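MRNA interferase toxin YafQ (Escherichia coli, PDB 4MMG) cleaves ribosome-bound mRNA within lysine codons followed by G or A, as the toxin of a type II toxin-antitoxin system, halting translation elongation and bacterial growth. Local coordinates at residues D52-R63 / I74-E85. The protein carries 1 engineered substitution. Sequence-based numbering, arbitrary orientation.
With SO4 (sulfate ion), chain E.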
# COMPACT_ATOMS: atom_id res chain seq x y z
N ASP A 52 3.02 -8.70 5.16
CA ASP A 52 1.67 -8.33 4.76
C ASP A 52 0.62 -8.93 5.69
O ASP A 52 0.68 -10.11 6.04
CB ASP A 52 1.42 -8.79 3.33
CG ASP A 52 0.12 -8.30 2.79
OD1 ASP A 52 -0.02 -7.07 2.57
OD2 ASP A 52 -0.79 -9.14 2.61
N HIS A 53 -0.36 -8.11 6.08
CA HIS A 53 -1.41 -8.58 6.98
C HIS A 53 -2.64 -7.69 6.95
O HIS A 53 -2.54 -6.51 6.59
CB HIS A 53 -0.88 -8.70 8.42
CG HIS A 53 -0.55 -7.38 9.06
ND1 HIS A 53 0.70 -6.82 9.00
CD2 HIS A 53 -1.32 -6.53 9.79
CE1 HIS A 53 0.70 -5.67 9.66
NE2 HIS A 53 -0.52 -5.47 10.14
N PRO A 54 -3.81 -8.24 7.32
CA PRO A 54 -5.03 -7.43 7.36
C PRO A 54 -5.03 -6.47 8.54
O PRO A 54 -4.33 -6.68 9.54
CB PRO A 54 -6.13 -8.48 7.52
CG PRO A 54 -5.47 -9.63 8.20
CD PRO A 54 -4.08 -9.66 7.61
N LEU A 55 -5.80 -5.39 8.41
CA LEU A 55 -5.93 -4.39 9.45
C LEU A 55 -7.32 -4.41 10.08
O LEU A 55 -8.28 -4.92 9.50
CB LEU A 55 -5.67 -3.00 8.86
CG LEU A 55 -4.25 -2.72 8.40
CD1 LEU A 55 -4.19 -1.42 7.63
CD2 LEU A 55 -3.33 -2.65 9.60
N GLN A 56 -7.41 -3.83 11.28
CA GLN A 56 -8.68 -3.70 11.99
C GLN A 56 -8.94 -2.26 12.39
O GLN A 56 -8.24 -1.35 11.94
CB GLN A 56 -8.69 -4.61 13.23
CG GLN A 56 -8.65 -6.10 12.90
CD GLN A 56 -9.86 -6.57 12.11
OE1 GLN A 56 -10.92 -5.94 12.12
NE2 GLN A 56 -9.70 -7.69 11.41
N GLY A 57 -9.93 -2.04 13.26
CA GLY A 57 -10.26 -0.69 13.67
C GLY A 57 -10.72 0.15 12.50
O GLY A 57 -11.45 -0.33 11.64
N SER A 58 -10.26 1.40 12.45
CA SER A 58 -10.64 2.32 11.39
C SER A 58 -10.21 1.82 10.01
O SER A 58 -10.74 2.27 8.99
CB SER A 58 -10.05 3.71 11.63
OG SER A 58 -10.50 4.28 12.85
N TRP A 59 -9.25 0.90 9.97
CA TRP A 59 -8.75 0.37 8.70
C TRP A 59 -9.26 -1.03 8.38
O TRP A 59 -8.70 -1.73 7.52
CB TRP A 59 -7.22 0.40 8.66
CG TRP A 59 -6.63 1.78 8.55
CD1 TRP A 59 -5.82 2.40 9.46
CD2 TRP A 59 -6.78 2.68 7.46
NE1 TRP A 59 -5.46 3.65 8.99
CE2 TRP A 59 -6.05 3.85 7.77
CE3 TRP A 59 -7.47 2.63 6.24
CZ2 TRP A 59 -5.99 4.94 6.90
CZ3 TRP A 59 -7.42 3.72 5.39
CH2 TRP A 59 -6.68 4.86 5.73
N LYS A 60 -10.32 -1.45 9.06
CA LYS A 60 -10.94 -2.74 8.77
C LYS A 60 -11.28 -2.86 7.28
O LYS A 60 -11.77 -1.90 6.68
CB LYS A 60 -12.21 -2.89 9.62
CG LYS A 60 -12.92 -4.23 9.46
CD LYS A 60 -14.16 -4.28 10.35
CE LYS A 60 -15.13 -5.37 9.93
NZ LYS A 60 -14.66 -6.73 10.29
N GLY A 61 -10.96 -4.01 6.69
CA GLY A 61 -11.19 -4.23 5.27
C GLY A 61 -9.96 -3.97 4.42
O GLY A 61 -9.92 -4.36 3.25
N TYR A 62 -8.96 -3.30 4.99
CA TYR A 62 -7.71 -2.98 4.30
C TYR A 62 -6.57 -3.88 4.78
O TYR A 62 -6.73 -4.64 5.75
CB TYR A 62 -7.34 -1.51 4.52
CG TYR A 62 -8.27 -0.51 3.86
CD1 TYR A 62 -9.43 -0.09 4.49
CD2 TYR A 62 -7.97 0.01 2.61
CE1 TYR A 62 -10.27 0.84 3.90
CE2 TYR A 62 -8.81 0.93 2.00
CZ TYR A 62 -9.95 1.34 2.65
OH TYR A 62 -10.78 2.26 2.04
N ARG A 63 -5.42 -3.77 4.11
CA ARG A 63 -4.22 -4.53 4.45
C ARG A 63 -3.03 -3.59 4.58
O ARG A 63 -3.06 -2.46 4.08
CB ARG A 63 -3.91 -5.59 3.39
CG ARG A 63 -5.05 -6.55 3.11
CD ARG A 63 -4.64 -7.66 2.16
NE ARG A 63 -3.66 -8.57 2.76
CZ ARG A 63 -3.97 -9.56 3.58
NH1 ARG A 63 -5.24 -9.78 3.91
NH2 ARG A 63 -3.02 -10.34 4.09
N ILE A 74 -0.92 1.01 2.81
CA ILE A 74 -2.26 0.52 3.13
C ILE A 74 -3.03 0.41 1.82
O ILE A 74 -3.11 1.37 1.03
CB ILE A 74 -3.02 1.45 4.10
CG1 ILE A 74 -2.34 1.48 5.47
CG2 ILE A 74 -4.46 0.99 4.24
CD1 ILE A 74 -2.97 2.49 6.43
N TYR A 75 -3.58 -0.77 1.57
CA TYR A 75 -4.30 -1.03 0.33
C TYR A 75 -5.49 -1.96 0.60
O TYR A 75 -5.55 -2.62 1.64
CB TYR A 75 -3.35 -1.63 -0.73
CG TYR A 75 -2.89 -3.02 -0.38
CD1 TYR A 75 -1.84 -3.22 0.51
CD2 TYR A 75 -3.52 -4.14 -0.91
CE1 TYR A 75 -1.43 -4.50 0.86
CE2 TYR A 75 -3.13 -5.41 -0.58
CZ TYR A 75 -2.09 -5.59 0.31
OH TYR A 75 -1.71 -6.87 0.63
N LYS A 76 -6.43 -2.01 -0.33
CA LYS A 76 -7.54 -2.95 -0.24
C LYS A 76 -7.46 -3.89 -1.43
O LYS A 76 -7.16 -3.45 -2.55
CB LYS A 76 -8.88 -2.22 -0.21
CG LYS A 76 -10.09 -3.16 -0.31
CD LYS A 76 -11.40 -2.42 -0.13
CE LYS A 76 -11.64 -2.05 1.32
NZ LYS A 76 -12.91 -1.28 1.47
N LEU A 77 -7.69 -5.18 -1.19
CA LEU A 77 -7.70 -6.15 -2.27
C LEU A 77 -8.88 -7.10 -2.15
O LEU A 77 -9.00 -7.84 -1.17
CB LEU A 77 -6.39 -6.95 -2.30
CG LEU A 77 -6.26 -7.96 -3.44
CD1 LEU A 77 -6.18 -7.25 -4.77
CD2 LEU A 77 -5.04 -8.83 -3.22
N THR A 78 -9.78 -7.03 -3.13
CA THR A 78 -10.86 -8.00 -3.25
C THR A 78 -10.79 -8.63 -4.64
O THR A 78 -9.88 -8.34 -5.42
CB THR A 78 -12.23 -7.33 -3.07
OG1 THR A 78 -12.52 -6.53 -4.22
CG2 THR A 78 -12.25 -6.47 -1.81
N ASP A 79 -11.75 -9.50 -4.95
CA ASP A 79 -11.80 -10.08 -6.29
C ASP A 79 -12.10 -9.01 -7.34
O ASP A 79 -11.72 -9.16 -8.51
CB ASP A 79 -12.84 -11.20 -6.37
CG ASP A 79 -12.47 -12.42 -5.54
OD1 ASP A 79 -11.30 -12.51 -5.11
OD2 ASP A 79 -13.34 -13.28 -5.33
N LYS A 80 -12.74 -7.93 -6.92
CA LYS A 80 -13.19 -6.88 -7.83
C LYS A 80 -12.24 -5.69 -7.93
O LYS A 80 -12.23 -4.98 -8.94
CB LYS A 80 -14.57 -6.37 -7.41
CG LYS A 80 -15.68 -7.39 -7.52
CD LYS A 80 -17.03 -6.76 -7.26
CE LYS A 80 -18.11 -7.82 -7.25
NZ LYS A 80 -17.83 -8.85 -8.29
N LEU A 81 -11.47 -5.44 -6.89
CA LEU A 81 -10.67 -4.22 -6.89
C LEU A 81 -9.34 -4.36 -6.18
O LEU A 81 -9.20 -5.13 -5.22
CB LEU A 81 -11.47 -3.04 -6.33
CG LEU A 81 -11.84 -2.96 -4.85
CD1 LEU A 81 -10.70 -2.41 -3.99
CD2 LEU A 81 -13.08 -2.08 -4.67
N LEU A 82 -8.36 -3.61 -6.68
CA LEU A 82 -7.14 -3.34 -5.93
C LEU A 82 -7.11 -1.84 -5.75
O LEU A 82 -7.10 -1.10 -6.73
CB LEU A 82 -5.91 -3.80 -6.71
CG LEU A 82 -4.55 -3.25 -6.27
CD1 LEU A 82 -4.20 -3.64 -4.83
CD2 LEU A 82 -3.46 -3.72 -7.23
N ARG A 83 -7.10 -1.38 -4.51
CA ARG A 83 -7.12 0.05 -4.24
C ARG A 83 -5.94 0.46 -3.37
O ARG A 83 -5.80 0.01 -2.23
CB ARG A 83 -8.44 0.47 -3.59
CG ARG A 83 -8.52 1.94 -3.21
CD ARG A 83 -9.93 2.27 -2.72
NE ARG A 83 -10.09 3.69 -2.42
CZ ARG A 83 -10.56 4.58 -3.28
NH1 ARG A 83 -10.91 4.21 -4.51
NH2 ARG A 83 -10.68 5.86 -2.92
N PHE A 84 -5.07 1.30 -3.92
CA PHE A 84 -3.98 1.88 -3.15
C PHE A 84 -4.53 3.04 -2.32
O PHE A 84 -5.01 4.03 -2.87
CB PHE A 84 -2.86 2.31 -4.09
CG PHE A 84 -2.23 1.16 -4.82
CD1 PHE A 84 -1.38 0.29 -4.16
CD2 PHE A 84 -2.53 0.93 -6.15
CE1 PHE A 84 -0.81 -0.78 -4.82
CE2 PHE A 84 -1.97 -0.14 -6.82
CZ PHE A 84 -1.10 -1.00 -6.15
N GLU A 85 -4.47 2.92 -1.00
CA GLU A 85 -5.20 3.83 -0.11
C GLU A 85 -4.35 4.92 0.54
O GLU A 85 -4.70 6.10 0.47
CB GLU A 85 -5.96 3.03 0.94
CG GLU A 85 -6.93 3.85 1.75
CD GLU A 85 -8.10 4.37 0.94
OE1 GLU A 85 -8.39 3.84 -0.15
OE2 GLU A 85 -8.75 5.34 1.41
S SO4 E . -11.48 7.43 0.18
O1 SO4 E . -11.25 7.75 1.59
O2 SO4 E . -10.75 6.21 -0.18
O3 SO4 E . -11.02 8.56 -0.63
O4 SO4 E . -12.90 7.21 -0.04
O HOH W 1 -13.24 -1.34 4.28
O HOH W 2 -8.18 -5.86 1.59
O HOH W 3 -11.97 1.27 -0.43
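I74 meets W59 with its delta methyl: CD1 stands 3.8 Å from the centroid of the indole's five-membered ring and 18° off its normal, a CH-pi contact over the face. Its CG2 rests on Y62 CB, and CG1 reaches L55. The W59 indole is anchored separately, since its NE1 bonds to L93 O. At Y75 the backbones pair antiparallel with R63: R63 N donates to Y75 O (2.7 Å) and Y75 N to R63 O (3.1 Å). Y75 CG sits between its backbone N and carbonyl carbon (chi1 68°), which carries the ring under R63 CB and sends the hydroxyl to D52. There Y75 OH donates to D52 OD1 (2.6 Å), on the syn side but well out of the carboxylate plane, while R63 NE and NH2 both grip OD2 from one face of the carboxylate; two partners thus fix the acid's rotation. K76, bent at chi3 (-75°), lays CE 4.0 Å from the Y62 ring centroid, nearly on the normal; NZ lies off-centre in a cation-pi contact and donates to a water that in turn donates to K60 O. W59 CE3 lies over the rim of the opposite face of Y62. A second water bridges G61 O and L77 N beyond the paired residues. R83 NE meets the syn lone pair of E85 OE1 (2.8 Å) in a salt bridge, and R83 NH2 binds a sulfate oxygen. E85 CG packs against Y62 CE2 (3.5 Å) and W59 CZ3. These contacts pack the type II turn W59-Y62, which leads into strand 63-66, against the hairpin of strands 71-77 and 81-88 in the antiparallel part of the RelE-family toxin sheet.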